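Local coordinates for pantothenate synthetase (Francisella tularensis subsp. tularensis, PDB 3N8H), which probably catalyses the ATP-dependent condensation of (R)-pantoate with beta-alanine to pantothenate, by way of a pantoyl-adenylate intermediate, and works as a homodimer, at residues Gly150-Gln155 against Pro186-Asn191; Tyr206-Gln211 against Thr221-Ser226; Leu159-Val164 against Thr171-Cys176. All coordinates share one frame; numbering follows the deposited sequence.

In the fold
Along the chain, interaction 3 is nested inside the loop closed by interaction 1, and interaction 2 follows both. Interactions 1 and 3 share helix 154-166, with centres about 16 Å apart; Glu-151 N lies 2.8 Å from Cys-176 O, a probable hydrogen bond to strand 172-176, an edge strand of the parallel sheet. Both belong to the nucleotide-binding part, interaction 1 at the ligands and interaction 3 in the adjoining beta-alpha-beta unit. Interaction 2, in the helical hairpin of 196-210 and 217-225 beside the antiparallel sheet, is remote from AMP, its centre about 19 Å from that of interaction 1 and 32 Å from that of interaction 3. Pro-186 CD and Tyr-206 OH still touch, 3.2 Å apart.

Interaction 1: residues Gly150-Gln155 against Pro186-Asn191; sequences GEKDYQ and PLSSRN. With AMP (adenosine monophosphate), chain D; PRO (proline), chain C.
Lys-152 reaches across to Pro-186, Leu-187 and Ser-188. Its CB already points at 186-191, and CG, anti to the backbone N (chi1 -166°), carries the chain on in that direction. CD then lies 3.7 Å from Pro-186 CB, the two side chains crossing at about a right angle. A bend at chi3 (89°) follows; CE passes the adenine edge and NZ ends between nucleotide and protein. There NZ donates to Leu-187 O at 3.2 Å, arriving tilted from the carbonyl plane, and to Ser-188 OG at the same length; AMP N7 is 3.1 Å from NZ.

These AMP contacts fit the nucleotide-binding fold of the HUP clan, to which the family belongs; 186-191 probably corresponds to its KMSKS signature and packs beside the His-Asn-Gly-His run, Leu-187 touching Asn-37 and Ser-189 touching His-39. Leu-187 O is gripped twice, because AMP N6 also donates to it, 2.7 Å away and nearly straight at 169°; this backbone oxygen therefore reads the adenine amino group. At the ribose, Gly-150 N donates to AMP O3' (2.9 Å). AMP O2' donates to Asp-153 OD2 at a doubtfully short 2.5 Å, while OD1 faces CD of the bound proline. From the other segment the extended Arg-190 presents NH1 and NH2 to the proline O, which lies near the guanidinium plane, and NH2 also forms a salt bridge with Asp-69.

Interaction 2: residues Tyr206-Gln211 against Thr221-Ser226; sequences YEILRQ and TNKINS
Lys-223 O is approached from three groups: Ser-226 OG donates to it at 2.9 Å, Ser-226 N adds a weak bond, and the methyl CD1 of Ile-208 comes to 3.6 Å from across the contact. The two segments are the facing parts of an antiparallel helical hairpin, formed by helices 196-210 and 217-225, which precedes the three-stranded antiparallel sheet beginning with strand 230-237. The evidence is in the axes: those of 206-210 and 221-225 pass 10.0 Å apart, with 158° between their directions.

Ile-208 carries the largest buried area, 71 Å². Its CB points at the other helix, and the near-extended chi2 (172°) carries CD1 outward from CG1 to the backbone carbonyl of Lys-223. The second branch, CG2, passes over Lys-223 CB at a slant, 4.1 Å away, and stands farther from Ile-224 CG1, so one side chain spans two successive residues. The lysine's aliphatic root does the touching, while its chain bends repeatedly beyond CG; this lysine is largely exposed.

Next along the helix, Leu-209 meets Ile-224. Both side chains start obliquely to the partner helix but converge at their ends, crossing at about a right angle. Ile-224 also packs on Leu-231 of strand 230-237, tying the hairpin to that sheet. The two methyls of Leu-209 have different partners. CD1 sits 3.6 Å above the centre of the Tyr-206 ring, whose OH is hydrogen-bonded to Asp-254. The remaining methyl of the leucine, CD2, meets Ile-224 CD1 at 4.0 Å.

Interaction 3: residues Leu159-Val164 against Thr171-Cys176; sequences LIKQLV and TKIIVC
Ile-173, with 82 Å² buried, pushes its CD1 methyl against the helix between Lys-161 and Val-164, which bury 55 and 50 Å². This is the second half of a beta-alpha-beta crossover: strand 146-150 leads into helix 154-166, and the chain returns as strand 172-176, one of the two edge strands of the parallel sheet. The axes of 159-164 and 172-176 run nearly antiparallel, at 171°, and approach to 9.7 Å, a distance spanned here by Ile-173, Val-164 and Ile-160.

CD1 of Ile-173 is the hub. It reaches Lys-161 CA at 3.8 Å and lies equally near Lys-161 CG, so it rests on the root of the lysine and on the helix backbone itself. Val-164 comes from the next turn, its CG2 meeting the same methyl at 3.8 Å, tip to tip. Ile-160 closes the inner side with CG2 at 4.1 Å from CD1; it also packs on Leu-147 and Leu-149 of strand 146-150, so the helix bridges both strands of the unit.

The outer margin belongs to Lys-161, extended beyond CG, whose side chain crosses that of Val-175 at about a right angle, with CE 4.1 Å from Val-175 CG2. Away from the strand, Gln-162 of the same helix is hydrogen-bonded to Asp-103 of the second subunit. At the end where the strand begins, Thr-171 OG1 is bonded to Pro-144 O, and Val-164, with CG1 anti to its backbone N (chi1 156°), puts that other methyl 3.7 Å from Thr-171 O.

Interaction 1: residues Gly150-Gln155 against Pro186-Asn191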
loop_
_atom_site.group_PDB
_atom_site.type_symbol
_atom_site.label_atom_id
_atom_site.label_comp_id
_atom_site.label_asym_id
_atom_site.label_seq_id
_atom_site.Cartn_x
_atom_site.Cartn_y
_atom_site.Cartn_z
ATOM N N GLY A 150 13.557 4.081 -15.813
ATOM C CA GLY A 150 14.888 4.551 -16.138
ATOM C C GLY A 150 15.855 4.316 -14.973
ATOM O O GLY A 150 15.528 4.529 -13.801
ATOM N N GLU A 151 17.056 3.862 -15.301
ATOM C CA GLU A 151 18.112 3.682 -14.309
ATOM C C GLU A 151 18.486 4.992 -13.577
ATOM O O GLU A 151 18.978 4.981 -12.433
ATOM C CB GLU A 151 19.337 3.103 -15.012
ATOM C CG GLU A 151 20.541 2.924 -14.130
ATOM C CD GLU A 151 21.747 2.517 -14.932
ATOM O OE1 GLU A 151 22.586 3.394 -15.230
ATOM O OE2 GLU A 151 21.839 1.321 -15.278
ATOM N N LYS A 152 18.254 6.122 -14.227
ATOM C CA LYS A 152 18.632 7.405 -13.628
ATOM C C LYS A 152 18.050 7.600 -12.234
ATOM O O LYS A 152 18.688 8.184 -11.359
ATOM C CB LYS A 152 18.185 8.563 -14.512
ATOM C CG LYS A 152 18.838 9.881 -14.111
ATOM C CD LYS A 152 18.269 11.038 -14.886
ATOM C CE LYS A 152 17.080 11.597 -14.179
ATOM N NZ LYS A 152 16.226 12.327 -15.145
ATOM N N ASP A 153 16.810 7.156 -12.047
ATOM C CA ASP A 153 16.176 7.227 -10.743
ATOM C C ASP A 153 16.398 5.878 -10.052
ATOM O O ASP A 153 15.492 5.030 -9.939
ATOM C CB ASP A 153 14.709 7.563 -10.925
ATOM C CG ASP A 153 14.515 8.893 -11.637
ATOM O OD1 ASP A 153 14.684 9.935 -10.964
ATOM O OD2 ASP A 153 14.205 8.891 -12.855
ATOM N N TYR A 154 17.641 5.676 -9.627
ATOM C CA TYR A 154 18.105 4.359 -9.167
ATOM C C TYR A 154 17.372 3.813 -7.946
ATOM O O TYR A 154 16.990 2.615 -7.884
ATOM C CB TYR A 154 19.597 4.411 -8.840
ATOM C CG TYR A 154 20.240 3.051 -8.845
ATOM C CD1 TYR A 154 20.633 2.460 -10.043
ATOM C CD2 TYR A 154 20.451 2.354 -7.655
ATOM C CE1 TYR A 154 21.231 1.209 -10.061
ATOM C CE2 TYR A 154 21.050 1.091 -7.660
ATOM C CZ TYR A 154 21.437 0.528 -8.869
ATOM O OH TYR A 154 22.030 -0.716 -8.901
ATOM N N GLN A 155 17.229 4.671 -6.947
ATOM C CA GLN A 155 16.538 4.273 -5.717
ATOM C C GLN A 155 15.056 3.966 -5.993
ATOM O O GLN A 155 14.498 2.975 -5.496
ATOM C CB GLN A 155 16.676 5.365 -4.686
ATOM C CG GLN A 155 18.063 5.427 -4.070
ATOM C CD GLN A 155 18.238 6.690 -3.235
ATOM O OE1 GLN A 155 18.437 7.793 -3.773
ATOM N NE2 GLN A 155 18.130 6.540 -1.917
ATOM N N PRO A 186 22.320 14.196 -18.078
ATOM C CA PRO A 186 21.121 13.389 -18.247
ATOM C C PRO A 186 19.968 14.227 -18.784
ATOM O O PRO A 186 19.788 15.382 -18.385
ATOM C CB PRO A 186 20.768 12.967 -16.814
ATOM C CG PRO A 186 21.978 13.133 -16.039
ATOM C CD PRO A 186 22.789 14.208 -16.679
ATOM N N LEU A 187 19.178 13.647 -19.675
ATOM C CA LEU A 187 17.909 14.274 -20.044
ATOM C C LEU A 187 16.934 14.226 -18.858
ATOM O O LEU A 187 16.837 13.211 -18.154
ATOM C CB LEU A 187 17.328 13.592 -21.279
ATOM C CG LEU A 187 18.265 13.765 -22.474
ATOM C CD1 LEU A 187 17.803 12.890 -23.614
ATOM C CD2 LEU A 187 18.310 15.246 -22.860
ATOM N N SER A 188 16.245 15.341 -18.612
ATOM C CA SER A 188 15.283 15.447 -17.508
ATOM C C SER A 188 14.255 16.542 -17.814
ATOM O O SER A 188 14.610 17.557 -18.412
ATOM C CB SER A 188 16.025 15.796 -16.220
ATOM O OG SER A 188 15.300 15.363 -15.086
ATOM N N SER A 189 13.005 16.350 -17.392
ATOM C CA SER A 189 11.945 17.330 -17.660
ATOM C C SER A 189 12.250 18.696 -17.047
ATOM O O SER A 189 11.997 19.728 -17.664
ATOM C CB SER A 189 10.571 16.825 -17.180
ATOM O OG SER A 189 10.200 15.646 -17.886
ATOM N N ARG A 190 12.791 18.696 -15.830
ATOM C CA ARG A 190 13.135 19.944 -15.156
ATOM C C ARG A 190 14.196 20.746 -15.928
ATOM O O ARG A 190 14.331 21.963 -15.727
ATOM C CB ARG A 190 13.584 19.677 -13.707
ATOM C CG ARG A 190 12.428 19.423 -12.726
ATOM C CD ARG A 190 12.966 19.194 -11.290
ATOM N NE ARG A 190 11.930 18.757 -10.354
ATOM C CZ ARG A 190 11.575 17.484 -10.178
ATOM N NH1 ARG A 190 12.180 16.527 -10.867
ATOM N NH2 ARG A 190 10.622 17.162 -9.313
ATOM N N ASN A 191 14.941 20.070 -16.810
ATOM C CA ASN A 191 15.905 20.754 -17.671
ATOM C C ASN A 191 15.225 21.877 -18.464
ATOM O O ASN A 191 15.886 22.836 -18.882
ATOM C CB ASN A 191 16.557 19.791 -18.692
ATOM C CG ASN A 191 17.596 18.853 -18.076
ATOM O OD1 ASN A 191 17.746 18.771 -16.855
ATOM N ND2 ASN A 191 18.315 18.134 -18.937
HETATM P P AMP D . 9.712 11.301 -14.714
HETATM O O1P AMP D . 8.705 11.694 -15.791
HETATM O O2P AMP D . 10.943 12.149 -14.612
HETATM O O3P AMP D . 9.083 11.032 -13.396
HETATM O "O5'" AMP D . 10.347 9.934 -15.312
HETATM C "C5'" AMP D . 9.543 8.888 -15.858
HETATM C "C4'" AMP D . 10.397 7.685 -16.173
HETATM O "O4'" AMP D . 11.398 8.065 -17.171
HETATM C "C3'" AMP D . 11.167 7.122 -14.965
HETATM O "O3'" AMP D . 11.286 5.695 -15.088
HETATM C "C2'" AMP D . 12.537 7.768 -15.132
HETATM O "O2'" AMP D . 13.616 7.119 -14.479
HETATM C "C1'" AMP D . 12.686 7.765 -16.652
HETATM N N9 AMP D . 13.694 8.723 -17.120
HETATM C C8 AMP D . 13.763 10.031 -16.782
HETATM N N7 AMP D . 14.847 10.616 -17.364
HETATM C C5 AMP D . 15.501 9.656 -18.066
HETATM C C6 AMP D . 16.715 9.605 -18.908
HETATM N N6 AMP D . 17.447 10.718 -19.082
HETATM N N1 AMP D . 17.068 8.438 -19.476
HETATM C C2 AMP D . 16.326 7.325 -19.259
HETATM N N3 AMP D . 15.202 7.295 -18.511
HETATM C C4 AMP D . 14.740 8.416 -17.898
HETATM N N PRO C . 10.909 12.195 -11.274
HETATM C CA PRO C . 10.046 12.092 -10.101
HETATM C C PRO C . 10.011 13.422 -9.347
HETATM O O PRO C . 10.790 14.326 -9.677
HETATM C CB PRO C . 10.739 11.016 -9.263
HETATM C CG PRO C . 11.401 10.141 -10.275
HETATM C CD PRO C . 11.831 11.053 -11.396
#

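Interaction 2: residues Tyr206-Gln211 against Thr221-Ser226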
loop_
_atom_site.group_PDB
_atom_site.type_symbol
_atom_site.label_atom_id
_atom_site.label_comp_id
_atom_site.label_asym_id
_atom_site.label_seq_id
_atom_site.Cartn_x
_atom_site.Cartn_y
_atom_site.Cartn_z
ATOM N N TYR A 206 29.419 18.599 -16.179
ATOM C CA TYR A 206 29.659 17.303 -16.799
ATOM C C TYR A 206 31.010 17.194 -17.518
ATOM O O TYR A 206 31.506 16.087 -17.757
ATOM C CB TYR A 206 28.471 16.869 -17.654
ATOM C CG TYR A 206 27.449 16.241 -16.764
ATOM C CD1 TYR A 206 27.361 14.858 -16.634
ATOM C CD2 TYR A 206 26.635 17.033 -15.964
ATOM C CE1 TYR A 206 26.445 14.284 -15.760
ATOM C CE2 TYR A 206 25.733 16.473 -15.089
ATOM C CZ TYR A 206 25.645 15.098 -14.994
ATOM O OH TYR A 206 24.743 14.571 -14.116
ATOM N N GLU A 207 31.609 18.341 -17.818
ATOM C CA GLU A 207 32.945 18.369 -18.376
ATOM C C GLU A 207 33.892 18.002 -17.244
ATOM O O GLU A 207 34.884 17.312 -17.436
ATOM C CB GLU A 207 33.247 19.773 -18.900
ATOM C CG GLU A 207 34.494 19.893 -19.757
ATOM C CD GLU A 207 34.631 21.279 -20.388
ATOM O OE1 GLU A 207 35.714 21.892 -20.243
ATOM O OE2 GLU A 207 33.655 21.752 -21.023
ATOM N N ILE A 208 33.544 18.453 -16.049
ATOM C CA ILE A 208 34.308 18.147 -14.839
ATOM C C ILE A 208 34.158 16.681 -14.453
ATOM O O ILE A 208 35.133 15.996 -14.163
ATOM C CB ILE A 208 33.839 19.048 -13.678
ATOM C CG1 ILE A 208 34.240 20.508 -13.945
ATOM C CG2 ILE A 208 34.377 18.552 -12.341
ATOM C CD1 ILE A 208 33.667 21.487 -12.959
ATOM N N LEU A 209 32.926 16.206 -14.442
ATOM C CA LEU A 209 32.671 14.829 -14.053
ATOM C C LEU A 209 33.412 13.851 -14.963
ATOM O O LEU A 209 34.007 12.892 -14.494
ATOM C CB LEU A 209 31.162 14.547 -14.040
ATOM C CG LEU A 209 30.373 15.229 -12.901
ATOM C CD1 LEU A 209 28.844 15.108 -13.111
ATOM C CD2 LEU A 209 30.813 14.692 -11.520
ATOM N N ARG A 210 33.383 14.109 -16.267
ATOM C CA ARG A 210 34.022 13.217 -17.247
ATOM C C ARG A 210 35.532 13.080 -17.091
ATOM O O ARG A 210 36.097 12.054 -17.448
ATOM C CB ARG A 210 33.687 13.659 -18.667
ATOM C CG ARG A 210 32.414 13.041 -19.134
ATOM C CD ARG A 210 32.157 13.282 -20.599
ATOM N NE ARG A 210 30.970 12.530 -20.983
ATOM C CZ ARG A 210 30.268 12.746 -22.085
ATOM N NH1 ARG A 210 30.638 13.694 -22.936
ATOM N NH2 ARG A 210 29.200 11.999 -22.330
ATOM N N GLN A 211 36.176 14.118 -16.575
ATOM C CA GLN A 211 37.606 14.085 -16.289
ATOM C C GLN A 211 37.966 13.577 -14.888
ATOM O O GLN A 211 39.136 13.562 -14.528
ATOM C CB GLN A 211 38.200 15.490 -16.446
ATOM C CG GLN A 211 37.894 16.155 -17.772
ATOM C CD GLN A 211 38.367 17.594 -17.809
ATOM O OE1 GLN A 211 38.652 18.190 -16.770
ATOM N NE2 GLN A 211 38.453 18.159 -19.008
ATOM N N THR A 221 33.558 18.313 -5.192
ATOM C CA THR A 221 32.429 19.115 -4.761
ATOM C C THR A 221 32.791 20.594 -4.981
ATOM O O THR A 221 32.004 21.365 -5.522
ATOM C CB THR A 221 32.045 18.820 -3.284
ATOM O OG1 THR A 221 31.566 17.471 -3.178
ATOM C CG2 THR A 221 30.936 19.739 -2.811
ATOM N N ASN A 222 33.999 20.969 -4.592
ATOM C CA ASN A 222 34.461 22.351 -4.776
ATOM C C ASN A 222 34.483 22.762 -6.241
ATOM O O ASN A 222 34.168 23.896 -6.566
ATOM C CB ASN A 222 35.843 22.545 -4.161
ATOM C CG ASN A 222 35.834 22.411 -2.646
ATOM O OD1 ASN A 222 34.780 22.462 -2.010
ATOM N ND2 ASN A 222 37.016 22.222 -2.063
ATOM N N LYS A 223 34.868 21.845 -7.127
ATOM C CA LYS A 223 34.911 22.163 -8.553
ATOM C C LYS A 223 33.516 22.359 -9.121
ATOM O O LYS A 223 33.281 23.287 -9.888
ATOM C CB LYS A 223 35.682 21.107 -9.349
ATOM C CG LYS A 223 37.181 21.215 -9.156
ATOM C CD LYS A 223 37.801 19.849 -9.020
ATOM C CE LYS A 223 38.149 19.273 -10.373
ATOM N NZ LYS A 223 39.612 19.006 -10.443
ATOM N N ILE A 224 32.596 21.485 -8.731
ATOM C CA ILE A 224 31.208 21.614 -9.140
ATOM C C ILE A 224 30.557 22.901 -8.600
ATOM O O ILE A 224 29.882 23.616 -9.335
ATOM C CB ILE A 224 30.450 20.382 -8.734
ATOM C CG1 ILE A 224 30.898 19.231 -9.630
ATOM C CG2 ILE A 224 28.938 20.609 -8.789
ATOM C CD1 ILE A 224 30.439 17.895 -9.148
ATOM N N ASN A 225 30.786 23.206 -7.332
ATOM C CA ASN A 225 30.258 24.442 -6.755
ATOM C C ASN A 225 30.868 25.693 -7.385
ATOM O O ASN A 225 30.253 26.752 -7.397
ATOM C CB ASN A 225 30.416 24.455 -5.223
ATOM C CG ASN A 225 29.440 23.502 -4.521
ATOM O OD1 ASN A 225 28.434 23.072 -5.100
ATOM N ND2 ASN A 225 29.743 23.162 -3.266
ATOM N N SER A 226 32.068 25.578 -7.944
ATOM C CA SER A 226 32.690 26.751 -8.528
ATOM C C SER A 226 32.097 27.107 -9.903
ATOM O O SER A 226 32.416 28.150 -10.458
ATOM C CB SER A 226 34.218 26.615 -8.591
ATOM O OG SER A 226 34.607 25.805 -9.683
#

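Interaction 3: residues Leu159-Val164 against Thr171-Cys176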
loop_
_atom_site.group_PDB
_atom_site.type_symbol
_atom_site.label_atom_id
_atom_site.label_comp_id
_atom_site.label_asym_id
_atom_site.label_seq_id
_atom_site.Cartn_x
_atom_site.Cartn_y
_atom_site.Cartn_z
ATOM N N LEU A 159 13.145 0.547 -5.057
ATOM C CA LEU A 159 11.934 0.650 -4.271
ATOM C C LEU A 159 10.732 0.061 -5.019
ATOM O O LEU A 159 9.894 -0.628 -4.430
ATOM C CB LEU A 159 11.673 2.120 -3.901
ATOM C CG LEU A 159 12.615 2.728 -2.883
ATOM C CD1 LEU A 159 12.270 4.193 -2.639
ATOM C CD2 LEU A 159 12.535 1.901 -1.585
ATOM N N ILE A 160 10.645 0.309 -6.324
ATOM C CA ILE A 160 9.505 -0.222 -7.051
ATOM C C ILE A 160 9.620 -1.760 -7.165
ATOM O O ILE A 160 8.612 -2.466 -7.166
ATOM C CB ILE A 160 9.318 0.483 -8.432
ATOM C CG1 ILE A 160 8.836 1.930 -8.232
ATOM C CG2 ILE A 160 8.341 -0.295 -9.337
ATOM C CD1 ILE A 160 8.791 2.717 -9.558
ATOM N N LYS A 161 10.844 -2.279 -7.225
ATOM C CA LYS A 161 11.018 -3.740 -7.306
ATOM C C LYS A 161 10.554 -4.335 -5.989
ATOM O O LYS A 161 9.936 -5.403 -5.964
ATOM C CB LYS A 161 12.473 -4.140 -7.614
ATOM C CG LYS A 161 12.967 -3.788 -9.027
ATOM C CD LYS A 161 14.455 -4.148 -9.210
ATOM C CE LYS A 161 14.875 -4.193 -10.690
ATOM N NZ LYS A 161 16.374 -4.409 -10.829
ATOM N N GLN A 162 10.813 -3.623 -4.890
ATOM C CA GLN A 162 10.404 -4.127 -3.574
ATOM C C GLN A 162 8.867 -4.067 -3.443
ATOM O O GLN A 162 8.243 -5.006 -2.960
ATOM C CB GLN A 162 11.075 -3.343 -2.447
ATOM C CG GLN A 162 10.773 -3.894 -1.060
ATOM C CD GLN A 162 11.424 -5.242 -0.822
ATOM O OE1 GLN A 162 12.605 -5.421 -1.110
ATOM N NE2 GLN A 162 10.659 -6.194 -0.296
ATOM N N LEU A 163 8.283 -2.970 -3.913
ATOM C CA LEU A 163 6.823 -2.804 -3.968
ATOM C C LEU A 163 6.114 -3.925 -4.729
ATOM O O LEU A 163 5.079 -4.429 -4.302
ATOM C CB LEU A 163 6.493 -1.492 -4.645
ATOM C CG LEU A 163 5.013 -1.136 -4.698
ATOM C CD1 LEU A 163 4.538 -0.583 -3.344
ATOM C CD2 LEU A 163 4.702 -0.165 -5.878
ATOM N N VAL A 164 6.654 -4.282 -5.884
ATOM C CA VAL A 164 6.041 -5.284 -6.766
ATOM C C VAL A 164 6.104 -6.669 -6.109
ATOM O O VAL A 164 5.153 -7.461 -6.180
ATOM C CB VAL A 164 6.700 -5.243 -8.196
ATOM C CG1 VAL A 164 6.554 -6.563 -8.936
ATOM C CG2 VAL A 164 6.115 -4.100 -9.017
ATOM N N THR A 171 4.129 -8.366 -12.522
ATOM C CA THR A 171 4.591 -7.449 -13.539
ATOM C C THR A 171 6.111 -7.567 -13.571
ATOM O O THR A 171 6.752 -7.580 -12.528
ATOM C CB THR A 171 4.195 -5.999 -13.190
ATOM O OG1 THR A 171 2.779 -5.835 -13.364
ATOM C CG2 THR A 171 4.918 -5.020 -14.089
ATOM N N LYS A 172 6.683 -7.686 -14.761
ATOM C CA LYS A 172 8.127 -7.699 -14.877
ATOM C C LYS A 172 8.618 -6.251 -14.929
ATOM O O LYS A 172 7.947 -5.378 -15.488
ATOM C CB LYS A 172 8.561 -8.471 -16.123
ATOM C CG LYS A 172 10.055 -8.532 -16.317
ATOM C CD LYS A 172 10.477 -9.813 -17.033
ATOM C CE LYS A 172 10.929 -9.544 -18.464
ATOM N NZ LYS A 172 9.791 -9.445 -19.428
ATOM N N ILE A 173 9.770 -5.992 -14.323
ATOM C CA ILE A 173 10.370 -4.653 -14.381
ATOM C C ILE A 173 11.596 -4.633 -15.291
ATOM O O ILE A 173 12.539 -5.387 -15.082
ATOM C CB ILE A 173 10.724 -4.144 -12.986
ATOM C CG1 ILE A 173 9.429 -3.819 -12.241
ATOM C CG2 ILE A 173 11.633 -2.897 -13.054
ATOM C CD1 ILE A 173 9.537 -3.946 -10.766
ATOM N N ILE A 174 11.553 -3.762 -16.298
ATOM C CA ILE A 174 12.641 -3.569 -17.249
ATOM C C ILE A 174 13.334 -2.215 -16.971
ATOM O O ILE A 174 12.719 -1.164 -17.115
ATOM C CB ILE A 174 12.110 -3.570 -18.702
ATOM C CG1 ILE A 174 11.343 -4.870 -19.004
ATOM C CG2 ILE A 174 13.271 -3.419 -19.686
ATOM C CD1 ILE A 174 9.976 -4.957 -18.328
ATOM N N VAL A 175 14.599 -2.252 -16.548
ATOM C CA VAL A 175 15.371 -1.026 -16.298
ATOM C C VAL A 175 16.125 -0.590 -17.556
ATOM O O VAL A 175 16.747 -1.416 -18.223
ATOM C CB VAL A 175 16.380 -1.236 -15.147
ATOM C CG1 VAL A 175 17.065 0.076 -14.789
ATOM C CG2 VAL A 175 15.651 -1.807 -13.943
ATOM N N CYS A 176 16.090 0.705 -17.856
ATOM C CA CYS A 176 16.602 1.222 -19.118
ATOM C C CYS A 176 17.687 2.277 -18.901
ATOM O O CYS A 176 17.589 3.059 -17.969
ATOM C CB CYS A 176 15.444 1.825 -19.929
ATOM S SG CYS A 176 14.116 0.630 -20.324
#